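Local atomic coordinates of formate dehydrogenase (Staphylococcus aureus, PDB entry 6TTB), a protein that binds NAD and probably catalyses the oxidation of formate to carbon dioxide, passing a hydride to the nicotinamide. Residues 189-194 / 240-245; 269-274 / 295-300; 89-94 / 115-120. All coordinates share one frame; numbering follows the deposited sequence.

Interaction 1 (189-194 / 240-245); sequences KTIGIF and SDAITI. With NAD (nicotinamide-adenine-dinucleotide), chain C.
Residues 190-194 and 242-245 run side by side as parallel strands, their axes 4.8 Å apart at closest and inclined by 24°. In the NAD-binding Rossmann sheet they are adjacent inner strands, 190-194 the first in the chain, with 213-217 on the other side of 190-194 and 269-273 on the other side of 242-245. Between them the bonds follow the usual parallel scheme: G192 gives its N-H to A242 O and receives that of T244 on its own O, and F194 N then reaches T244 O.

D241 starts the pairing with its side chain. Its CG stands anti to the carbonyl carbon (chi1 -71°), which lets OD2 take the T190 N-H on the anti lone pair at 2.6 Å. Meanwhile D241 N bonds T190 O at 2.7 Å, so that T190 is held through both its N-H and its carbonyl; A242 N adds only a weak bond to that oxygen. S240, just past helix 233-239, lays OG 3.3 Å from CA of G192, where no side chain intervenes, though its OG bonds L236 O. On the face that carries I191 and A242, I193 and T244 lie alongside each other, CG1 to CG2 4.1 Å. K189 NZ bonds E185 O and also forms a salt bridge with E331 of the second subunit.

F194 closes the cofactor end of the pair. I245 CG2 meets the edge of its ring 4.0 Å from CD2, while NAD C2A of the adenine lies over one face, displaced toward the rim.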
loop_
_atom_site.group_PDB
_atom_site.type_symbol
_atom_site.label_atom_id
_atom_site.label_comp_id
_atom_site.label_asym_id
_atom_site.label_seq_id
_atom_site.Cartn_x
_atom_site.Cartn_y
_atom_site.Cartn_z
ATOM N N LYS A 189 -10.457 -6.143 9.373
ATOM C CA LYS A 189 -9.708 -5.465 10.408
ATOM C C LYS A 189 -10.498 -4.253 10.881
ATOM O O LYS A 189 -11.348 -3.708 10.134
ATOM C CB LYS A 189 -8.354 -5.004 9.879
ATOM C CG LYS A 189 -7.472 -6.094 9.267
ATOM C CD LYS A 189 -6.473 -6.646 10.234
ATOM C CE LYS A 189 -5.999 -8.030 9.849
ATOM N NZ LYS A 189 -7.075 -8.721 9.120
ATOM N N THR A 190 -10.184 -3.778 12.109
ATOM C CA THR A 190 -10.850 -2.569 12.588
ATOM C C THR A 190 -9.903 -1.412 12.488
ATOM O O THR A 190 -8.822 -1.465 13.060
ATOM C CB THR A 190 -11.334 -2.709 14.037
ATOM O OG1 THR A 190 -12.162 -3.893 14.139
ATOM C CG2 THR A 190 -12.033 -1.477 14.582
ATOM N N ILE A 191 -10.317 -0.373 11.763
ATOM C CA ILE A 191 -9.443 0.774 11.551
ATOM C C ILE A 191 -9.964 1.990 12.299
ATOM O O ILE A 191 -11.111 2.400 12.113
ATOM C CB ILE A 191 -9.203 1.109 10.049
ATOM C CG1 ILE A 191 -8.746 -0.096 9.216
ATOM C CG2 ILE A 191 -8.191 2.202 9.951
ATOM C CD1 ILE A 191 -7.829 -1.032 9.971
ATOM N N GLY A 192 -9.058 2.642 13.042
ATOM C CA GLY A 192 -9.395 3.827 13.801
ATOM C C GLY A 192 -8.878 5.049 13.084
ATOM O O GLY A 192 -7.704 5.083 12.688
ATOM N N ILE A 193 -9.798 5.992 12.804
ATOM C CA ILE A 193 -9.439 7.234 12.130
ATOM C C ILE A 193 -9.395 8.319 13.184
ATOM O O ILE A 193 -10.430 8.726 13.684
ATOM C CB ILE A 193 -10.417 7.573 10.940
ATOM C CG1 ILE A 193 -10.328 6.566 9.775
ATOM C CG2 ILE A 193 -10.246 8.993 10.440
ATOM C CD1 ILE A 193 -11.632 5.849 9.538
ATOM N N PHE A 194 -8.179 8.740 13.543
ATOM C CA PHE A 194 -8.008 9.828 14.473
ATOM C C PHE A 194 -8.116 11.145 13.726
ATOM O O PHE A 194 -7.184 11.555 13.068
ATOM C CB PHE A 194 -6.641 9.736 15.085
ATOM C CG PHE A 194 -6.355 10.814 16.085
ATOM C CD1 PHE A 194 -7.004 10.829 17.331
ATOM C CD2 PHE A 194 -5.409 11.798 15.808
ATOM C CE1 PHE A 194 -6.727 11.830 18.252
ATOM C CE2 PHE A 194 -5.070 12.753 16.752
ATOM C CZ PHE A 194 -5.769 12.806 17.946
ATOM N N SER A 240 -8.249 -0.423 18.038
ATOM C CA SER A 240 -7.965 -0.363 16.598
ATOM C C SER A 240 -6.902 -1.369 16.209
ATOM O O SER A 240 -5.900 -1.497 16.918
ATOM C CB SER A 240 -7.582 1.022 16.122
ATOM O OG SER A 240 -8.623 1.976 16.407
ATOM N N ASP A 241 -7.150 -2.088 15.081
ATOM C CA ASP A 241 -6.133 -2.933 14.483
ATOM C C ASP A 241 -5.033 -2.072 13.915
ATOM O O ASP A 241 -3.859 -2.340 14.122
ATOM C CB ASP A 241 -6.714 -3.882 13.448
ATOM C CG ASP A 241 -7.549 -4.971 14.109
ATOM O OD1 ASP A 241 -6.978 -5.730 14.883
ATOM O OD2 ASP A 241 -8.806 -4.975 13.915
ATOM N N ALA A 242 -5.398 -0.985 13.246
ATOM C CA ALA A 242 -4.393 0.034 12.968
ATOM C C ALA A 242 -5.056 1.373 12.972
ATOM O O ALA A 242 -6.272 1.437 12.866
ATOM C CB ALA A 242 -3.747 -0.196 11.652
ATOM N N ILE A 243 -4.250 2.434 13.039
ATOM C CA ILE A 243 -4.764 3.777 13.188
ATOM C C ILE A 243 -4.119 4.676 12.153
ATOM O O ILE A 243 -2.889 4.644 11.927
ATOM C CB ILE A 243 -4.445 4.295 14.601
ATOM C CG1 ILE A 243 -5.293 3.598 15.673
ATOM C CG2 ILE A 243 -4.617 5.793 14.679
ATOM C CD1 ILE A 243 -4.774 3.739 17.100
ATOM N N THR A 244 -4.929 5.540 11.566
ATOM C CA THR A 244 -4.411 6.535 10.662
ATOM C C THR A 244 -4.800 7.889 11.211
ATOM O O THR A 244 -5.933 8.060 11.693
ATOM C CB THR A 244 -4.861 6.247 9.209
ATOM O OG1 THR A 244 -4.363 7.224 8.307
ATOM C CG2 THR A 244 -6.347 6.184 8.995
ATOM N N ILE A 245 -3.874 8.846 11.083
ATOM C CA ILE A 245 -3.956 10.164 11.719
ATOM C C ILE A 245 -4.354 11.186 10.683
ATOM O O ILE A 245 -3.678 11.326 9.652
ATOM C CB ILE A 245 -2.581 10.541 12.269
ATOM C CG1 ILE A 245 -1.962 9.396 13.079
ATOM C CG2 ILE A 245 -2.605 11.867 12.971
ATOM C CD1 ILE A 245 -2.110 9.442 14.548
HETATM P PA NAD C . -9.579 18.938 8.779
HETATM O O1A NAD C . -9.632 20.216 9.546
HETATM O O2A NAD C . -10.635 18.582 7.750
HETATM O O5B NAD C . -9.333 17.698 9.779
HETATM C C5B NAD C . -8.919 17.899 11.146
HETATM C C4B NAD C . -10.031 17.421 12.045
HETATM O O4B NAD C . -9.421 16.868 13.226
HETATM C C3B NAD C . -11.026 18.512 12.510
HETATM O O3B NAD C . -12.329 18.458 11.928
HETATM C C2B NAD C . -11.091 18.376 14.036
HETATM O O2B NAD C . -12.406 18.212 14.526
HETATM C C1B NAD C . -10.171 17.192 14.366
HETATM N N9A NAD C . -9.283 17.457 15.503
HETATM C C8A NAD C . -9.032 18.691 16.089
HETATM N N7A NAD C . -8.327 18.611 17.194
HETATM C C5A NAD C . -8.179 17.242 17.417
HETATM C C6A NAD C . -7.576 16.487 18.464
HETATM N N6A NAD C . -7.053 17.007 19.560
HETATM N N1A NAD C . -7.687 15.136 18.400
HETATM C C2A NAD C . -8.262 14.592 17.315
HETATM N N3A NAD C . -8.819 15.193 16.260
HETATM C C4A NAD C . -8.757 16.524 16.368
HETATM O O3 NAD C . -8.204 18.899 8.051
HETATM P PN NAD C . -7.868 17.871 6.925
HETATM O O1N NAD C . -8.050 18.606 5.623
HETATM O O2N NAD C . -8.636 16.603 7.158
HETATM O O5D NAD C . -6.294 17.630 7.226
HETATM C C5D NAD C . -5.895 16.510 8.074
HETATM C C4D NAD C . -4.466 16.722 8.433
HETATM O O4D NAD C . -3.655 16.207 7.350
HETATM C C3D NAD C . -4.113 18.219 8.611
HETATM O O3D NAD C . -3.812 18.554 9.957
HETATM C C2D NAD C . -2.963 18.465 7.631
HETATM O O2D NAD C . -1.812 19.100 8.173
HETATM C C1D NAD C . -2.586 17.094 7.102
HETATM N N1N NAD C . -2.347 17.186 5.653
HETATM C C2N NAD C . -1.102 16.736 5.116
HETATM C C3N NAD C . -0.850 16.812 3.728
HETATM C C7N NAD C . 0.339 16.069 3.115
HETATM O O7N NAD C . 0.817 16.489 2.062
HETATM N N7N NAD C . 0.810 14.965 3.727
HETATM C C4N NAD C . -1.776 17.570 2.919
HETATM C C5N NAD C . -2.986 18.037 3.476
HETATM C C6N NAD C . -3.236 17.860 4.852
#

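Interaction 2 (269-274 / 295-300); sequences SYLVNT and QGYAGD. With NAD (nicotinamide-adenine-dinucleotide), chain C.
Y297 and L271 meet where two parallel strands, 269-273 and 296-299, pair at an angle of 13°, and the tyrosine illustrates how one long side chain can run along a neighbouring strand. With CG anti to the backbone N (chi1 175°), the ring is laid beside the next strand. Its CB is 3.8 Å from L271 O, and CG keeps to the same carbonyl. Farther out, CD2 packs 3.8 Å from L271 CG, and L271 CD2 meets the ring in plane at its edge. CE2 and CZ come to N273 CB, at 3.9 Å from CE2. At the tip, OH receives a weak bond from N273 ND2 (3.3 Å), whose amide is turned nearly perpendicular to the ring and is held chiefly by A275 N and R276 O.

Toward the start of the strands, Q295 CB sits over one face of the Y270 ring, 3.9 Å from its centroid, a CH-pi contact. Toward the cofactor, T274 O accepts a nearly straight bond from NAD N7N of the carboxamide (3.3 Å, 171°), and D300 OD1 takes a weak one; D300 OD2 is bonded to S326 N.

Helix 282-291, the crossover of this beta-alpha-beta unit, packs its L285 against L271 and Y297, whereas helix 144-160 lies against V272 and A298. Strand 242-245 flanks 269-273, and strand 319-321 lies beyond 296-299.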
loop_
_atom_site.group_PDB
_atom_site.type_symbol
_atom_site.label_atom_id
_atom_site.label_comp_id
_atom_site.label_asym_id
_atom_site.label_seq_id
_atom_site.Cartn_x
_atom_site.Cartn_y
_atom_site.Cartn_z
ATOM N N SER A 269 -0.129 -3.796 16.411
ATOM C CA SER A 269 -0.991 -2.971 15.566
ATOM C C SER A 269 -0.131 -2.188 14.588
ATOM O O SER A 269 1.099 -2.358 14.560
ATOM C CB SER A 269 -1.869 -2.097 16.378
ATOM O OG SER A 269 -1.135 -1.536 17.424
ATOM N N TYR A 270 -0.777 -1.335 13.776
ATOM C CA TYR A 270 -0.034 -0.522 12.811
ATOM C C TYR A 270 -0.477 0.934 12.938
ATOM O O TYR A 270 -1.622 1.204 13.279
ATOM C CB TYR A 270 -0.317 -0.963 11.363
ATOM C CG TYR A 270 -0.051 -2.402 11.062
ATOM C CD1 TYR A 270 -0.925 -3.420 11.472
ATOM C CD2 TYR A 270 1.059 -2.758 10.318
ATOM C CE1 TYR A 270 -0.687 -4.751 11.161
ATOM C CE2 TYR A 270 1.303 -4.085 9.990
ATOM C CZ TYR A 270 0.437 -5.086 10.425
ATOM O OH TYR A 270 0.744 -6.384 10.096
ATOM N N LEU A 271 0.396 1.848 12.472
ATOM C CA LEU A 271 0.172 3.261 12.639
ATOM C C LEU A 271 0.539 3.939 11.358
ATOM O O LEU A 271 1.658 3.726 10.858
ATOM C CB LEU A 271 1.078 3.807 13.777
ATOM C CG LEU A 271 0.844 5.276 14.189
ATOM C CD1 LEU A 271 -0.612 5.558 14.549
ATOM C CD2 LEU A 271 1.715 5.652 15.293
ATOM N N VAL A 272 -0.366 4.839 10.913
ATOM C CA VAL A 272 -0.135 5.562 9.686
ATOM C C VAL A 272 -0.403 7.008 9.972
ATOM O O VAL A 272 -1.421 7.360 10.546
ATOM C CB VAL A 272 -0.982 5.064 8.509
ATOM C CG1 VAL A 272 -1.074 6.087 7.388
ATOM C CG2 VAL A 272 -0.393 3.820 7.957
ATOM N N ASN A 273 0.561 7.823 9.587
ATOM C CA ASN A 273 0.508 9.213 9.891
ATOM C C ASN A 273 1.030 9.974 8.686
ATOM O O ASN A 273 2.230 10.045 8.467
ATOM C CB ASN A 273 1.279 9.527 11.138
ATOM C CG ASN A 273 1.445 11.015 11.317
ATOM O OD1 ASN A 273 0.648 11.801 10.759
ATOM N ND2 ASN A 273 2.463 11.421 12.115
ATOM N N THR A 274 0.087 10.502 7.919
ATOM C CA THR A 274 0.347 11.419 6.875
ATOM C C THR A 274 -0.231 12.812 7.232
ATOM O O THR A 274 -0.651 13.580 6.315
ATOM C CB THR A 274 -0.497 10.968 5.710
ATOM O OG1 THR A 274 -1.837 10.792 6.238
ATOM C CG2 THR A 274 0.072 9.724 5.076
ATOM N N GLN A 295 3.488 -3.407 14.910
ATOM C CA GLN A 295 3.885 -4.258 13.798
ATOM C C GLN A 295 4.516 -3.433 12.683
ATOM O O GLN A 295 5.442 -3.907 12.037
ATOM C CB GLN A 295 2.742 -5.194 13.319
ATOM C CG GLN A 295 3.232 -6.497 12.677
ATOM C CD GLN A 295 4.606 -6.938 13.192
ATOM O OE1 GLN A 295 4.910 -6.878 14.413
ATOM N NE2 GLN A 295 5.458 -7.395 12.269
ATOM N N GLY A 296 4.032 -2.190 12.468
ATOM C CA GLY A 296 4.570 -1.336 11.397
ATOM C C GLY A 296 4.153 0.114 11.541
ATOM O O GLY A 296 3.121 0.374 12.179
ATOM N N TYR A 297 4.950 1.054 10.915
ATOM C CA TYR A 297 4.563 2.482 10.759
ATOM C C TYR A 297 4.804 2.916 9.313
ATOM O O TYR A 297 5.857 2.605 8.707
ATOM C CB TYR A 297 5.313 3.422 11.735
ATOM C CG TYR A 297 5.086 4.936 11.577
ATOM C CD1 TYR A 297 5.822 5.678 10.673
ATOM C CD2 TYR A 297 4.191 5.647 12.378
ATOM C CE1 TYR A 297 5.720 7.053 10.578
ATOM C CE2 TYR A 297 4.015 7.032 12.240
ATOM C CZ TYR A 297 4.807 7.748 11.351
ATOM O OH TYR A 297 4.643 9.117 11.138
ATOM N N ALA A 298 3.807 3.610 8.760
ATOM C CA ALA A 298 4.004 4.362 7.528
ATOM C C ALA A 298 3.443 5.758 7.663
ATOM O O ALA A 298 2.841 6.105 8.698
ATOM C CB ALA A 298 3.415 3.673 6.329
ATOM N N GLY A 299 3.641 6.530 6.572
ATOM C CA GLY A 299 3.345 7.944 6.472
ATOM C C GLY A 299 4.422 8.650 5.698
ATOM O O GLY A 299 5.418 8.041 5.401
ATOM N N ASP A 300 4.261 9.965 5.489
ATOM C CA ASP A 300 5.158 10.737 4.630
ATOM C C ASP A 300 5.530 12.094 5.276
ATOM O O ASP A 300 5.990 13.020 4.546
ATOM C CB ASP A 300 4.581 10.927 3.217
ATOM C CG ASP A 300 3.481 12.000 3.117
ATOM O OD1 ASP A 300 2.772 12.262 4.151
ATOM O OD2 ASP A 300 3.334 12.598 2.020
HETATM P PA NAD C . -9.579 18.938 8.779
HETATM O O1A NAD C . -9.632 20.216 9.546
HETATM O O2A NAD C . -10.635 18.582 7.750
HETATM O O5B NAD C . -9.333 17.698 9.779
HETATM C C5B NAD C . -8.919 17.899 11.146
HETATM C C4B NAD C . -10.031 17.421 12.045
HETATM O O4B NAD C . -9.421 16.868 13.226
HETATM C C3B NAD C . -11.026 18.512 12.510
HETATM O O3B NAD C . -12.329 18.458 11.928
HETATM C C2B NAD C . -11.091 18.376 14.036
HETATM O O2B NAD C . -12.406 18.212 14.526
HETATM C C1B NAD C . -10.171 17.192 14.366
HETATM N N9A NAD C . -9.283 17.457 15.503
HETATM C C8A NAD C . -9.032 18.691 16.089
HETATM N N7A NAD C . -8.327 18.611 17.194
HETATM C C5A NAD C . -8.179 17.242 17.417
HETATM C C6A NAD C . -7.576 16.487 18.464
HETATM N N6A NAD C . -7.053 17.007 19.560
HETATM N N1A NAD C . -7.687 15.136 18.400
HETATM C C2A NAD C . -8.262 14.592 17.315
HETATM N N3A NAD C . -8.819 15.193 16.260
HETATM C C4A NAD C . -8.757 16.524 16.368
HETATM O O3 NAD C . -8.204 18.899 8.051
HETATM P PN NAD C . -7.868 17.871 6.925
HETATM O O1N NAD C . -8.050 18.606 5.623
HETATM O O2N NAD C . -8.636 16.603 7.158
HETATM O O5D NAD C . -6.294 17.630 7.226
HETATM C C5D NAD C . -5.895 16.510 8.074
HETATM C C4D NAD C . -4.466 16.722 8.433
HETATM O O4D NAD C . -3.655 16.207 7.350
HETATM C C3D NAD C . -4.113 18.219 8.611
HETATM O O3D NAD C . -3.812 18.554 9.957
HETATM C C2D NAD C . -2.963 18.465 7.631
HETATM O O2D NAD C . -1.812 19.100 8.173
HETATM C C1D NAD C . -2.586 17.094 7.102
HETATM N N1N NAD C . -2.347 17.186 5.653
HETATM C C2N NAD C . -1.102 16.736 5.116
HETATM C C3N NAD C . -0.850 16.812 3.728
HETATM C C7N NAD C . 0.339 16.069 3.115
HETATM O O7N NAD C . 0.817 16.489 2.062
HETATM N N7N NAD C . 0.810 14.965 3.727
HETATM C C4N NAD C . -1.776 17.570 2.919
HETATM C C5N NAD C . -2.986 18.037 3.476
HETATM C C6N NAD C . -3.236 17.860 4.852
#

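Interaction 3 (89-94 / 115-120); sequences VIISAP and ITAGVG. With NAD (nicotinamide-adenine-dinucleotide), chain C.
I91 and I115 share one first torsion: in each, CG1 stands anti to the carbonyl carbon and beside the backbone N (chi1 -64° and -50°), and each then extends through chi2. The two chains therefore lie side by side and point the same way, with CD1 of I91 meeting CD1 of I115 at 3.7 Å. V89 joins from the same face, its CG1 4.0 Å from I115 CD1. Residues V340, I343 and L344 of helix 330-348 pack on I115 as well, so that this helix lies against the face carrying I91 and I115.

The backbones pair in parallel. I115 N-H goes to I90 O at 2.8 Å, and I115 O receives S92 N-H at 3.2 Å, the two bonds lying to either side of I91. A117 N then turns to S92 O, though the modelled length of that bond is doubtful. Beyond it the second chain leaves the sheet: A117 centres an inverse gamma turn, and G118 and G120 follow with positive phi values, a conformation glycine adopts readily. P94 faces this loop. Its CD packs 4.0 Å from T116 CG2, the two side chains crossing at about a right angle, and its CG lies against V119 O. V119 itself turns away from P94 and brings CG1 3.7 Å from NAD C6N of the nicotinamide ring.

Such a pair, joined through helix 102-106, is a beta-alpha-beta unit of a parallel sheet, here in the domain facing the Rossmann fold. The glycine-rich loop after strand 113-116 lines the cleft between the domains, as in the related D-2-hydroxyacid dehydrogenases.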
loop_
_atom_site.group_PDB
_atom_site.type_symbol
_atom_site.label_atom_id
_atom_site.label_comp_id
_atom_site.label_asym_id
_atom_site.label_seq_id
_atom_site.Cartn_x
_atom_site.Cartn_y
_atom_site.Cartn_z
ATOM N N VAL A 89 6.444 39.335 0.340
ATOM C CA VAL A 89 5.671 38.109 0.438
ATOM C C VAL A 89 6.634 36.943 0.298
ATOM O O VAL A 89 7.450 36.898 -0.643
ATOM C CB VAL A 89 4.589 38.018 -0.664
ATOM C CG1 VAL A 89 3.946 36.648 -0.652
ATOM C CG2 VAL A 89 3.536 39.126 -0.574
ATOM N N ILE A 90 6.549 36.001 1.234
ATOM C CA ILE A 90 7.355 34.805 1.123
ATOM C C ILE A 90 6.433 33.634 0.736
ATOM O O ILE A 90 5.218 33.615 1.081
ATOM C CB ILE A 90 8.085 34.537 2.436
ATOM C CG1 ILE A 90 9.007 33.319 2.341
ATOM C CG2 ILE A 90 7.084 34.426 3.606
ATOM C CD1 ILE A 90 10.314 33.593 1.600
ATOM N N ILE A 91 7.021 32.670 -0.001
ATOM C CA ILE A 91 6.252 31.539 -0.468
ATOM C C ILE A 91 7.078 30.262 -0.356
ATOM O O ILE A 91 8.216 30.220 -0.813
ATOM C CB ILE A 91 5.761 31.786 -1.903
ATOM C CG1 ILE A 91 4.788 32.985 -1.962
ATOM C CG2 ILE A 91 5.076 30.547 -2.377
ATOM C CD1 ILE A 91 4.360 33.423 -3.405
ATOM N N SER A 92 6.484 29.216 0.209
ATOM C CA SER A 92 7.115 27.895 0.170
ATOM C C SER A 92 6.081 26.797 0.422
ATOM O O SER A 92 4.946 27.096 0.790
ATOM C CB SER A 92 8.235 27.778 1.168
ATOM O OG SER A 92 7.695 27.711 2.465
ATOM N N ALA A 93 6.514 25.530 0.244
ATOM C CA ALA A 93 5.675 24.366 0.456
ATOM C C ALA A 93 6.119 23.643 1.716
ATOM O O ALA A 93 7.295 23.658 2.078
ATOM C CB ALA A 93 5.791 23.476 -0.727
ATOM N N PRO A 94 5.218 22.926 2.392
ATOM C CA PRO A 94 5.577 22.223 3.622
ATOM C C PRO A 94 6.606 21.113 3.365
ATOM O O PRO A 94 7.391 20.741 4.261
ATOM C CB PRO A 94 4.274 21.586 4.154
ATOM C CG PRO A 94 3.155 22.088 3.189
ATOM C CD PRO A 94 3.829 22.732 1.990
ATOM N N ILE A 115 2.760 32.801 2.209
ATOM C CA ILE A 115 1.887 31.817 1.583
ATOM C C ILE A 115 2.550 30.457 1.714
ATOM O O ILE A 115 3.745 30.325 1.395
ATOM C CB ILE A 115 1.681 32.169 0.109
ATOM C CG1 ILE A 115 1.280 33.629 -0.101
ATOM C CG2 ILE A 115 0.702 31.212 -0.537
ATOM C CD1 ILE A 115 1.160 33.908 -1.544
ATOM N N THR A 116 1.769 29.480 2.165
ATOM C CA THR A 116 2.156 28.093 2.146
ATOM C C THR A 116 1.684 27.444 0.824
ATOM O O THR A 116 0.517 27.070 0.674
ATOM C CB THR A 116 1.500 27.351 3.324
ATOM O OG1 THR A 116 1.812 27.892 4.630
ATOM C CG2 THR A 116 1.752 25.873 3.278
ATOM N N ALA A 117 2.617 27.202 -0.107
ATOM C CA ALA A 117 2.244 26.477 -1.308
ATOM C C ALA A 117 1.883 25.045 -0.950
ATOM O O ALA A 117 2.640 24.146 -1.188
ATOM C CB ALA A 117 3.337 26.526 -2.372
ATOM N N GLY A 118 0.672 24.847 -0.516
ATOM C CA GLY A 118 0.207 23.563 -0.094
ATOM C C GLY A 118 -0.667 23.750 1.136
ATOM O O GLY A 118 -1.288 24.827 1.299
ATOM N N VAL A 119 -0.618 22.755 2.030
ATOM C CA VAL A 119 -1.252 22.858 3.313
ATOM C C VAL A 119 -0.264 22.472 4.435
ATOM O O VAL A 119 0.313 21.382 4.447
ATOM C CB VAL A 119 -2.532 22.003 3.286
ATOM C CG1 VAL A 119 -2.964 21.565 4.674
ATOM C CG2 VAL A 119 -3.641 22.802 2.619
ATOM N N GLY A 120 -0.134 23.342 5.426
ATOM C CA GLY A 120 0.650 23.043 6.597
ATOM C C GLY A 120 1.669 24.142 6.833
ATOM O O GLY A 120 2.650 24.263 6.085
HETATM P PA NAD C . -9.579 18.938 8.779
HETATM O O1A NAD C . -9.632 20.216 9.546
HETATM O O2A NAD C . -10.635 18.582 7.750
HETATM O O5B NAD C . -9.333 17.698 9.779
HETATM C C5B NAD C . -8.919 17.899 11.146
HETATM C C4B NAD C . -10.031 17.421 12.045
HETATM O O4B NAD C . -9.421 16.868 13.226
HETATM C C3B NAD C . -11.026 18.512 12.510
HETATM O O3B NAD C . -12.329 18.458 11.928
HETATM C C2B NAD C . -11.091 18.376 14.036
HETATM O O2B NAD C . -12.406 18.212 14.526
HETATM C C1B NAD C . -10.171 17.192 14.366
HETATM N N9A NAD C . -9.283 17.457 15.503
HETATM C C8A NAD C . -9.032 18.691 16.089
HETATM N N7A NAD C . -8.327 18.611 17.194
HETATM C C5A NAD C . -8.179 17.242 17.417
HETATM C C6A NAD C . -7.576 16.487 18.464
HETATM N N6A NAD C . -7.053 17.007 19.560
HETATM N N1A NAD C . -7.687 15.136 18.400
HETATM C C2A NAD C . -8.262 14.592 17.315
HETATM N N3A NAD C . -8.819 15.193 16.260
HETATM C C4A NAD C . -8.757 16.524 16.368
HETATM O O3 NAD C . -8.204 18.899 8.051
HETATM P PN NAD C . -7.868 17.871 6.925
HETATM O O1N NAD C . -8.050 18.606 5.623
HETATM O O2N NAD C . -8.636 16.603 7.158
HETATM O O5D NAD C . -6.294 17.630 7.226
HETATM C C5D NAD C . -5.895 16.510 8.074
HETATM C C4D NAD C . -4.466 16.722 8.433
HETATM O O4D NAD C . -3.655 16.207 7.350
HETATM C C3D NAD C . -4.113 18.219 8.611
HETATM O O3D NAD C . -3.812 18.554 9.957
HETATM C C2D NAD C . -2.963 18.465 7.631
HETATM O O2D NAD C . -1.812 19.100 8.173
HETATM C C1D NAD C . -2.586 17.094 7.102
HETATM N N1N NAD C . -2.347 17.186 5.653
HETATM C C2N NAD C . -1.102 16.736 5.116
HETATM C C3N NAD C . -0.850 16.812 3.728
HETATM C C7N NAD C . 0.339 16.069 3.115
HETATM O O7N NAD C . 0.817 16.489 2.062
HETATM N N7N NAD C . 0.810 14.965 3.727
HETATM C C4N NAD C . -1.776 17.570 2.919
HETATM C C5N NAD C . -2.986 18.037 3.476
HETATM C C6N NAD C . -3.236 17.860 4.852
#

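Overall arrangement
Three parallel strand pairs show how a two-domain dehydrogenase brings strand ends and the loops that follow them to its cofactor. Interactions 1 and 2 belong to a single Rossmann sheet, their centres 10 Å apart; strands 242-245 and 269-273 are neighbours in it, probably hydrogen-bonded through I243 O to V272 N (2.7 Å) and I243 N to Y270 O (2.9 Å). Interaction 3 lies in the other domain, across the chain's centre. Its centre is 30 Å from that of interaction 1 and 26 Å from that of interaction 2, and its nearest atoms are still about 8 Å from the latter. NAD bridges this gap: interaction 1 meets the adenine, while interactions 2 and 3 both reach the nicotinamide end.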